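Local coordinates for protein purine nucleoside phosphorylase (Thermus thermophilus, PDB 1ODK) that probably catalyses the reversible phosphorolysis of purine nucleosides, releasing the free base and a ribose 1-phosphate, at residues I72-E75 with E76-L80; A91-S95 with S96-P100; E215-Q218 with E219-R223. All coordinates share one frame; numbering follows the deposited sequence.

Contact 1: residues I72-E75 with E76-L80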
ATOM      1  N   ILE B  72      22.832  -9.811   3.069  1.00 11.00           N
ATOM      2  CA  ILE B  72      23.566 -10.432   4.164  1.00 11.31           C
ATOM      3  C   ILE B  72      25.065 -10.401   3.863  1.00 11.74           C
ATOM      4  O   ILE B  72      25.876 -10.091   4.736  1.00 12.45           O
ATOM      5  CB  ILE B  72      23.129 -11.898   4.356  1.00 11.74           C
ATOM      6  CG1 ILE B  72      21.798 -11.943   5.110  1.00 10.24           C
ATOM      7  CG2 ILE B  72      24.227 -12.690   5.083  1.00 10.29           C
ATOM      8  CD1 ILE B  72      21.155 -13.323   5.130  1.00 11.54           C
ATOM      9  N   VAL B  73      25.424 -10.730   2.624  1.00 11.59           N
ATOM     10  CA  VAL B  73      26.828 -10.757   2.220  1.00 11.74           C
ATOM     11  C   VAL B  73      27.439  -9.357   2.200  1.00 10.43           C
ATOM     12  O   VAL B  73      28.562  -9.157   2.671  1.00 11.62           O
ATOM     13  CB  VAL B  73      26.990 -11.429   0.832  1.00 13.03           C
ATOM     14  CG1 VAL B  73      28.447 -11.341   0.363  1.00 10.33           C
ATOM     15  CG2 VAL B  73      26.567 -12.884   0.916  1.00 14.08           C
ATOM     16  N   VAL B  74      26.698  -8.390   1.674  1.00  9.14           N
ATOM     17  CA  VAL B  74      27.175  -7.010   1.618  1.00 11.35           C
ATOM     18  C   VAL B  74      27.365  -6.441   3.031  1.00 12.52           C
ATOM     19  O   VAL B  74      28.403  -5.852   3.331  1.00 13.23           O
ATOM     20  CB  VAL B  74      26.189  -6.116   0.814  1.00 12.77           C
ATOM     21  CG1 VAL B  74      26.575  -4.650   0.936  1.00 11.57           C
ATOM     22  CG2 VAL B  74      26.199  -6.530  -0.651  1.00 10.02           C
ATOM     23  N   GLU B  75      26.369  -6.618   3.898  1.00 13.75           N
ATOM     24  CA  GLU B  75      26.459  -6.120   5.272  1.00 12.90           C
ATOM     25  C   GLU B  75      27.707  -6.674   5.966  1.00 14.94           C
ATOM     26  O   GLU B  75      28.433  -5.947   6.649  1.00 14.22           O
ATOM     27  CB  GLU B  75      25.209  -6.525   6.071  1.00 13.39           C
ATOM     28  CG  GLU B  75      23.927  -5.792   5.659  1.00 13.18           C
ATOM     29  CD  GLU B  75      23.748  -4.453   6.365  1.00 17.79           C
ATOM     30  OE1 GLU B  75      24.759  -3.783   6.667  1.00 14.25           O
ATOM     31  OE2 GLU B  75      22.587  -4.058   6.608  1.00 15.24           O
ATOM     32  N   GLU B  76      27.954  -7.965   5.795  1.00 12.10           N
ATOM     33  CA  GLU B  76      29.107  -8.586   6.424  1.00 13.33           C
ATOM     34  C   GLU B  76      30.424  -8.168   5.766  1.00 14.51           C
ATOM     35  O   GLU B  76      31.425  -7.972   6.456  1.00 13.40           O
ATOM     36  CB  GLU B  76      28.922 -10.108   6.440  1.00 13.85           C
ATOM     37  CG  GLU B  76      27.788 -10.521   7.391  1.00 13.06           C
ATOM     38  CD  GLU B  76      27.517 -12.017   7.428  1.00 15.64           C
ATOM     39  OE1 GLU B  76      28.309 -12.800   6.861  1.00 17.83           O
ATOM     40  OE2 GLU B  76      26.500 -12.410   8.039  1.00 17.27           O
ATOM     41  N   LEU B  77      30.417  -7.999   4.447  1.00 11.85           N
ATOM     42  CA  LEU B  77      31.618  -7.570   3.731  1.00 14.77           C
ATOM     43  C   LEU B  77      32.062  -6.181   4.196  1.00 16.65           C
ATOM     44  O   LEU B  77      33.259  -5.917   4.327  1.00 14.00           O
ATOM     45  CB  LEU B  77      31.373  -7.542   2.217  1.00 11.10           C
ATOM     46  CG  LEU B  77      31.419  -8.886   1.488  1.00 16.33           C
ATOM     47  CD1 LEU B  77      31.143  -8.668   0.009  1.00 15.53           C
ATOM     48  CD2 LEU B  77      32.792  -9.534   1.681  1.00 14.75           C
ATOM     49  N   VAL B  78      31.095  -5.299   4.442  1.00 13.47           N
ATOM     50  CA  VAL B  78      31.397  -3.949   4.901  1.00 15.68           C
ATOM     51  C   VAL B  78      32.043  -4.013   6.284  1.00 17.42           C
ATOM     52  O   VAL B  78      32.985  -3.270   6.574  1.00 16.37           O
ATOM     53  CB  VAL B  78      30.122  -3.073   4.959  1.00 16.50           C
ATOM     54  CG1 VAL B  78      30.412  -1.766   5.696  1.00 16.47           C
ATOM     55  CG2 VAL B  78      29.646  -2.770   3.547  1.00 14.91           C
ATOM     56  N   ARG B  79      31.540  -4.906   7.130  1.00 18.80           N
ATOM     57  CA  ARG B  79      32.103  -5.073   8.462  1.00 21.47           C
ATOM     58  C   ARG B  79      33.527  -5.606   8.343  1.00 21.45           C
ATOM     59  O   ARG B  79      34.370  -5.338   9.194  1.00 23.19           O
ATOM     60  CB  ARG B  79      31.257  -6.045   9.290  1.00 23.58           C
ATOM     61  CG  ARG B  79      29.954  -5.462   9.817  1.00 31.40           C
ATOM     62  CD  ARG B  79      30.209  -4.184  10.606  1.00 37.72           C
ATOM     63  NE  ARG B  79      29.351  -4.066  11.784  1.00 46.02           N
ATOM     64  CZ  ARG B  79      29.489  -4.796  12.888  1.00 47.34           C
ATOM     65  NH1 ARG B  79      30.455  -5.705  12.974  1.00 48.83           N
ATOM     66  NH2 ARG B  79      28.670  -4.610  13.913  1.00 49.11           N
ATOM     67  N   LEU B  80      33.787  -6.353   7.274  1.00 20.23           N
ATOM     68  CA  LEU B  80      35.106  -6.932   7.041  1.00 19.91           C
ATOM     69  C   LEU B  80      36.075  -5.971   6.359  1.00 21.31           C
ATOM     70  O   LEU B  80      37.217  -6.334   6.083  1.00 22.71           O
ATOM     71  CB  LEU B  80      34.974  -8.219   6.214  1.00 18.18           C
ATOM     72  CG  LEU B  80      34.333  -9.403   6.946  1.00 22.03           C
ATOM     73  CD1 LEU B  80      34.026 -10.536   5.973  1.00 18.26           C
ATOM     74  CD2 LEU B  80      35.277  -9.877   8.052  1.00 19.78           C
TER
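The carboxylate of Glu76 carries Ile72 on one face: CG2 of Ile72 sits over the group, 3.7 Å from Glu76 OE2, and the carbonyl oxygen of Ile72 approaches from that same face, 3.7 Å from Glu76 CD. The two oxygens are used in other directions. OE1 takes the backbone N of Val6, while OE2 is bonded to His5 ND1 and to Tyr160 OH of the second subunit, so this buried carboxylate is held by three partners. Beyond CG the Glu76 chain is extended (chi2 178°), which lays it alongside Ile72 with both side chains pointing the same way. The carboxylate of Glu75 turns elsewhere, bending at chi2 to a salt bridge with Arg192 and a hydrogen bond with Tyr119.

One step round the helix the contact is apolar. Val73 and Leu77 run side by side, with CG1 of Val73 3.8 Å from CD1 of Leu77, and CG of Leu77 lies close over the oxygen of Val73. Val74 CG1 and Val78 CG2 meet more loosely at 4.4 Å. Backbone bonds underlie these pairs: Glu76 N to Ile72 O (3.2 Å), Leu77 N to Val73 O (2.8 Å), Val78 N to Val74 O (3.0 Å), and a weak one from Arg79 N to Glu75 O. Such i to i+4 pairing marks the last turns of helix 67-79, whose Val73, Val74 and Leu77 pack on strands 16-20 and 56-61 of the central sheet of the phosphorylase fold and on helix 182-192, while its glutamate side meets the subunit interface.

Contact 2: residues A91-S95 with S96-P100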
ATOM      1  N   ALA B  91      21.692 -11.053 -16.471  1.00 14.30           N
ATOM      2  CA  ALA B  91      20.381 -10.422 -16.458  1.00 16.77           C
ATOM      3  C   ALA B  91      19.557 -10.865 -17.656  1.00 17.26           C
ATOM      4  O   ALA B  91      20.102 -11.213 -18.706  1.00 16.51           O
ATOM      5  CB  ALA B  91      20.531  -8.902 -16.458  1.00 13.72           C
ATOM      6  N   GLY B  92      18.239 -10.864 -17.477  1.00 15.45           N
ATOM      7  CA  GLY B  92      17.335 -11.246 -18.544  1.00 17.61           C
ATOM      8  C   GLY B  92      16.818  -9.991 -19.215  1.00 16.83           C
ATOM      9  O   GLY B  92      16.187  -9.150 -18.570  1.00 13.98           O
ATOM     10  N   ALA B  93      17.097  -9.853 -20.507  1.00 17.15           N
ATOM     11  CA  ALA B  93      16.670  -8.676 -21.253  1.00 18.07           C
ATOM     12  C   ALA B  93      15.154  -8.509 -21.234  1.00 21.64           C
ATOM     13  O   ALA B  93      14.410  -9.471 -21.426  1.00 16.85           O
ATOM     14  CB  ALA B  93      17.166  -8.758 -22.690  1.00 17.20           C
ATOM     15  N   ALA B  94      14.708  -7.279 -20.994  1.00 23.32           N
ATOM     16  CA  ALA B  94      13.282  -6.970 -20.970  1.00 28.43           C
ATOM     17  C   ALA B  94      12.883  -6.471 -22.354  1.00 33.56           C
ATOM     18  O   ALA B  94      11.727  -6.577 -22.755  1.00 34.29           O
ATOM     19  CB  ALA B  94      12.991  -5.897 -19.924  1.00 20.97           C
ATOM     20  N   SER B  95      13.861  -5.928 -23.074  1.00 39.70           N
ATOM     21  CA  SER B  95      13.643  -5.394 -24.415  1.00 43.10           C
ATOM     22  C   SER B  95      14.191  -6.352 -25.465  1.00 43.99           C
ATOM     23  O   SER B  95      15.026  -7.211 -25.169  1.00 41.89           O
ATOM     24  CB  SER B  95      14.355  -4.046 -24.569  1.00 45.30           C
ATOM     25  OG  SER B  95      14.218  -3.244 -23.408  1.00 50.76           O
ATOM     26  N   SER B  96      13.722  -6.196 -26.696  1.00 44.90           N
ATOM     27  CA  SER B  96      14.184  -7.031 -27.795  1.00 44.38           C
ATOM     28  C   SER B  96      15.465  -6.416 -28.347  1.00 43.17           C
ATOM     29  O   SER B  96      16.200  -7.050 -29.103  1.00 43.82           O
ATOM     30  CB  SER B  96      13.126  -7.086 -28.897  1.00 46.79           C
ATOM     31  OG  SER B  96      12.865  -5.788 -29.408  1.00 46.04           O
ATOM     32  N   ASP B  97      15.726  -5.171 -27.958  1.00 42.67           N
ATOM     33  CA  ASP B  97      16.907  -4.454 -28.421  1.00 44.47           C
ATOM     34  C   ASP B  97      18.196  -5.030 -27.840  1.00 42.61           C
ATOM     35  O   ASP B  97      19.246  -4.976 -28.480  1.00 43.07           O
ATOM     36  CB  ASP B  97      16.789  -2.968 -28.063  1.00 48.75           C
ATOM     37  CG  ASP B  97      17.757  -2.097 -28.852  1.00 54.64           C
ATOM     38  OD1 ASP B  97      17.713  -0.858 -28.684  1.00 57.46           O
ATOM     39  OD2 ASP B  97      18.559  -2.647 -29.640  1.00 56.81           O
ATOM     40  N   LEU B  98      18.117  -5.579 -26.632  1.00 39.28           N
ATOM     41  CA  LEU B  98      19.289  -6.165 -25.987  1.00 38.17           C
ATOM     42  C   LEU B  98      19.514  -7.603 -26.428  1.00 37.04           C
ATOM     43  O   LEU B  98      18.587  -8.415 -26.445  1.00 38.97           O
ATOM     44  CB  LEU B  98      19.148  -6.119 -24.462  1.00 36.60           C
ATOM     45  CG  LEU B  98      19.415  -4.780 -23.772  1.00 38.60           C
ATOM     46  CD1 LEU B  98      19.118  -4.902 -22.286  1.00 40.99           C
ATOM     47  CD2 LEU B  98      20.861  -4.375 -23.988  1.00 38.75           C
ATOM     48  N   ALA B  99      20.756  -7.916 -26.780  1.00 34.15           N
ATOM     49  CA  ALA B  99      21.102  -9.261 -27.219  1.00 32.35           C
ATOM     50  C   ALA B  99      21.981  -9.950 -26.182  1.00 30.44           C
ATOM     51  O   ALA B  99      22.714  -9.291 -25.442  1.00 25.58           O
ATOM     52  CB  ALA B  99      21.826  -9.198 -28.553  1.00 30.10           C
ATOM     53  N   PRO B 100      21.905 -11.288 -26.105  1.00 30.24           N
ATOM     54  CA  PRO B 100      22.715 -12.041 -25.144  1.00 26.84           C
ATOM     55  C   PRO B 100      24.201 -11.730 -25.327  1.00 24.13           C
ATOM     56  O   PRO B 100      24.684 -11.621 -26.452  1.00 23.02           O
ATOM     57  CB  PRO B 100      22.372 -13.489 -25.476  1.00 29.91           C
ATOM     58  CG  PRO B 100      20.924 -13.391 -25.890  1.00 31.01           C
ATOM     59  CD  PRO B 100      20.948 -12.174 -26.795  1.00 33.23           C
TER
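Ala93 and Leu98 meet through their beta carbons, 3.7 Å apart, the closest approach of side chains in this contact. CB of Ala93 points at the returning chain. CB of Leu98 points back, and the rest of the leucine turns to one side: CG lies next to its own backbone N (chi1 -78°), which sets CD1 beside the methyl, 4.3 Å from Ala93 CB. Two carbonyl oxygens also border that methyl, Leu98 O at 4.0 Å from Ala93 CB and Ser95 O at 3.6 Å from the same carbon.

The next shell is the turn that brings the two residues together. Ser96 and Asp97 both have helical backbone angles, and the chain reverses over Ser95 to Leu98 as a beta turn close to type I. It is an open one, with Ser95 O and Leu98 N still 3.8 Å apart and no hydrogen bond joining the segments. Ser95 CB and Asp97 CB come to 4.4 Å, and the Asp97 carboxylate leads away, with a long, weak ion pair to Arg149.

Farther out, backbone bonds from Ala93 to Asn204 and Ile206 fix the end of strand 84-93, Leu98 leans on Leu176 of strand 175-179, and Glu102 takes the N of Ala99. In related phosphorylases the glycine-containing end of this strand borders the nucleoside pocket, and Ala91 and Gly92 probably do likewise here. Chemically, the side-chain contact that closes the loop is methyl against methylene; Leu98 O is buried beside it without a polar partner, which suggests that the loop keeps its shape through packing and through bonds to its surroundings, such as Glu102, more than through polar bonds across the turn.

Contact 3: residues E215-Q218 with E219-R223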
ATOM      1  N   GLU B 215      29.002 -20.568 -24.904  1.00 35.79           N
ATOM      2  CA  GLU B 215      30.102 -19.798 -25.485  1.00 38.56           C
ATOM      3  C   GLU B 215      29.793 -18.311 -25.368  1.00 36.45           C
ATOM      4  O   GLU B 215      30.585 -17.537 -24.831  1.00 36.86           O
ATOM      5  CB  GLU B 215      30.300 -20.131 -26.968  1.00 41.29           C
ATOM      6  CG  GLU B 215      30.206 -21.604 -27.340  1.00 50.50           C
ATOM      7  CD  GLU B 215      28.771 -22.065 -27.538  1.00 51.32           C
ATOM      8  OE1 GLU B 215      28.057 -22.264 -26.535  1.00 52.62           O
ATOM      9  OE2 GLU B 215      28.352 -22.218 -28.707  1.00 55.43           O
ATOM     10  N   VAL B 216      28.630 -17.927 -25.886  1.00 35.14           N
ATOM     11  CA  VAL B 216      28.180 -16.541 -25.869  1.00 35.40           C
ATOM     12  C   VAL B 216      28.134 -15.974 -24.455  1.00 33.88           C
ATOM     13  O   VAL B 216      28.660 -14.891 -24.192  1.00 31.37           O
ATOM     14  CB  VAL B 216      26.770 -16.413 -26.490  1.00 36.73           C
ATOM     15  CG1 VAL B 216      26.294 -14.968 -26.422  1.00 36.81           C
ATOM     16  CG2 VAL B 216      26.792 -16.898 -27.927  1.00 36.67           C
ATOM     17  N   LEU B 217      27.506 -16.717 -23.552  1.00 32.19           N
ATOM     18  CA  LEU B 217      27.369 -16.286 -22.170  1.00 33.16           C
ATOM     19  C   LEU B 217      28.719 -16.140 -21.475  1.00 32.30           C
ATOM     20  O   LEU B 217      28.953 -15.157 -20.774  1.00 31.67           O
ATOM     21  CB  LEU B 217      26.487 -17.271 -21.400  1.00 36.63           C
ATOM     22  CG  LEU B 217      25.606 -16.687 -20.288  1.00 39.47           C
ATOM     23  CD1 LEU B 217      24.690 -17.775 -19.750  1.00 40.65           C
ATOM     24  CD2 LEU B 217      26.465 -16.105 -19.176  1.00 40.62           C
ATOM     25  N   GLN B 218      29.611 -17.108 -21.672  1.00 29.41           N
ATOM     26  CA  GLN B 218      30.924 -17.047 -21.039  1.00 26.40           C
ATOM     27  C   GLN B 218      31.764 -15.867 -21.525  1.00 23.17           C
ATOM     28  O   GLN B 218      32.526 -15.292 -20.750  1.00 22.12           O
ATOM     29  CB  GLN B 218      31.693 -18.356 -21.254  1.00 27.43           C
ATOM     30  CG  GLN B 218      33.081 -18.370 -20.617  1.00 30.96           C
ATOM     31  CD  GLN B 218      33.077 -17.842 -19.188  1.00 34.67           C
ATOM     32  OE1 GLN B 218      32.267 -18.258 -18.359  1.00 37.09           O
ATOM     33  NE2 GLN B 218      33.989 -16.922 -18.896  1.00 34.50           N
ATOM     34  N   GLU B 219      31.633 -15.505 -22.798  1.00 19.86           N
ATOM     35  CA  GLU B 219      32.393 -14.373 -23.320  1.00 20.17           C
ATOM     36  C   GLU B 219      31.845 -13.075 -22.718  1.00 21.72           C
ATOM     37  O   GLU B 219      32.605 -12.154 -22.401  1.00 20.88           O
ATOM     38  CB  GLU B 219      32.314 -14.328 -24.849  1.00 18.13           C
ATOM     39  CG  GLU B 219      32.853 -13.043 -25.472  1.00 22.41           C
ATOM     40  CD  GLU B 219      34.318 -12.785 -25.166  1.00 22.67           C
ATOM     41  OE1 GLU B 219      34.800 -11.678 -25.490  1.00 25.59           O
ATOM     42  OE2 GLU B 219      34.996 -13.679 -24.611  1.00 25.66           O
ATOM     43  N   GLY B 220      30.525 -13.009 -22.559  1.00 19.66           N
ATOM     44  CA  GLY B 220      29.915 -11.828 -21.973  1.00 19.93           C
ATOM     45  C   GLY B 220      30.395 -11.682 -20.543  1.00 16.41           C
ATOM     46  O   GLY B 220      30.692 -10.584 -20.076  1.00 18.98           O
ATOM     47  N   VAL B 221      30.471 -12.805 -19.841  1.00 16.53           N
ATOM     48  CA  VAL B 221      30.941 -12.815 -18.462  1.00 16.28           C
ATOM     49  C   VAL B 221      32.398 -12.350 -18.377  1.00 17.03           C
ATOM     50  O   VAL B 221      32.770 -11.582 -17.485  1.00 15.58           O
ATOM     51  CB  VAL B 221      30.832 -14.229 -17.855  1.00 18.19           C
ATOM     52  CG1 VAL B 221      31.576 -14.288 -16.519  1.00 14.30           C
ATOM     53  CG2 VAL B 221      29.356 -14.598 -17.671  1.00 19.10           C
ATOM     54  N   ARG B 222      33.228 -12.818 -19.303  1.00 17.98           N
ATOM     55  CA  ARG B 222      34.635 -12.426 -19.295  1.00 17.02           C
ATOM     56  C   ARG B 222      34.778 -10.919 -19.497  1.00 15.05           C
ATOM     57  O   ARG B 222      35.559 -10.264 -18.806  1.00 16.63           O
ATOM     58  CB  ARG B 222      35.409 -13.156 -20.397  1.00 18.42           C
ATOM     59  CG  ARG B 222      36.922 -12.926 -20.339  1.00 17.44           C
ATOM     60  CD  ARG B 222      37.592 -13.319 -21.650  1.00 23.78           C
ATOM     61  NE  ARG B 222      37.193 -12.440 -22.748  1.00 26.54           N
ATOM     62  CZ  ARG B 222      37.535 -11.157 -22.847  1.00 25.61           C
ATOM     63  NH1 ARG B 222      38.290 -10.591 -21.916  1.00 26.81           N
ATOM     64  NH2 ARG B 222      37.112 -10.434 -23.875  1.00 28.17           N
ATOM     65  N   ARG B 223      34.020 -10.376 -20.445  1.00 15.00           N
ATOM     66  CA  ARG B 223      34.069  -8.946 -20.744  1.00 15.39           C
ATOM     67  C   ARG B 223      33.633  -8.113 -19.545  1.00 16.51           C
ATOM     68  O   ARG B 223      34.255  -7.106 -19.203  1.00 14.10           O
ATOM     69  CB  ARG B 223      33.159  -8.629 -21.930  1.00 19.94           C
ATOM     70  CG  ARG B 223      33.543  -9.327 -23.225  1.00 23.02           C
ATOM     71  CD  ARG B 223      32.483  -9.101 -24.294  1.00 25.27           C
ATOM     72  NE  ARG B 223      32.899  -9.628 -25.590  1.00 27.62           N
ATOM     73  CZ  ARG B 223      32.182  -9.522 -26.702  1.00 28.34           C
ATOM     74  NH1 ARG B 223      31.005  -8.909 -26.677  1.00 30.11           N
ATOM     75  NH2 ARG B 223      32.643 -10.026 -27.840  1.00 31.52           N
TER
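Glu219, whose backbone N is bonded to Glu215 O one turn back, puts a single carboxylate oxygen between two arginines: OE1 receives Arg223 NE at 2.8 Å and Arg222 NH2 at 3.1 Å, both from the same face of the carboxylate plane. This is a salt-bridge network on helix 214-233, built from i to i+3 and i to i+4 pairs. Arg222 takes hold side-on, with NE on OE2 and NH2 on OE1, both oxygens close to its guanidinium plane and met on their syn sides; Arg223 comes to the anti side of OE1. The carboxylate gets there because CG stands opposite the backbone N (chi1 169°) and the chain then bends at chi2. The shared negative charge would be expected to favour the close approach of the two cations. Replaced by an alanine, Glu219 would probably leave Arg223 NE without this mate and Arg222 freer to turn, although Tyr146, also on NH2, and Glu226, on NH1, would still hold the guanidinium.

Backbone bonds link the segments turn by turn, Gly220 N to Val216 O, Val221 N to Leu217 O and Arg222 N to Gln218 O among them. Gln218 bends at chi2 (46°) toward the next turn, bringing NE2 within 4.2 Å of Arg222 N, too far for a hydrogen bond. Trp28 of helix 23-33 covers Gln218, Val221 and Arg222, joining this helix to its neighbour. On the apolar side Leu217 and Val221 cross obliquely, and CG2 of Val221 lies 3.2 Å from Leu217 O and 3.6 Å from Leu217 CD2.

How the contacts relate
The three contacts follow one another along the chain, and contact 1 stands apart from the others. Its centre is 31 Å from that of contact 2 and 28 Å from that of contact 3, with nearest atoms about 17 Å away in both cases and the chain's centre between. Contacts 2 and 3 are neighbours, centres 15 Å apart, and they touch where Pro100 O packs on Val216 CG1 at 3.7 Å. Contact 1 reaches a second subunit, whereas 91-100 and 215-223 meet no other chain. By analogy with hexameric relatives, the strand end in contact 2 probably borders the nucleoside pocket, and contact 1 probably lies beside a neighbouring subunit's pocket.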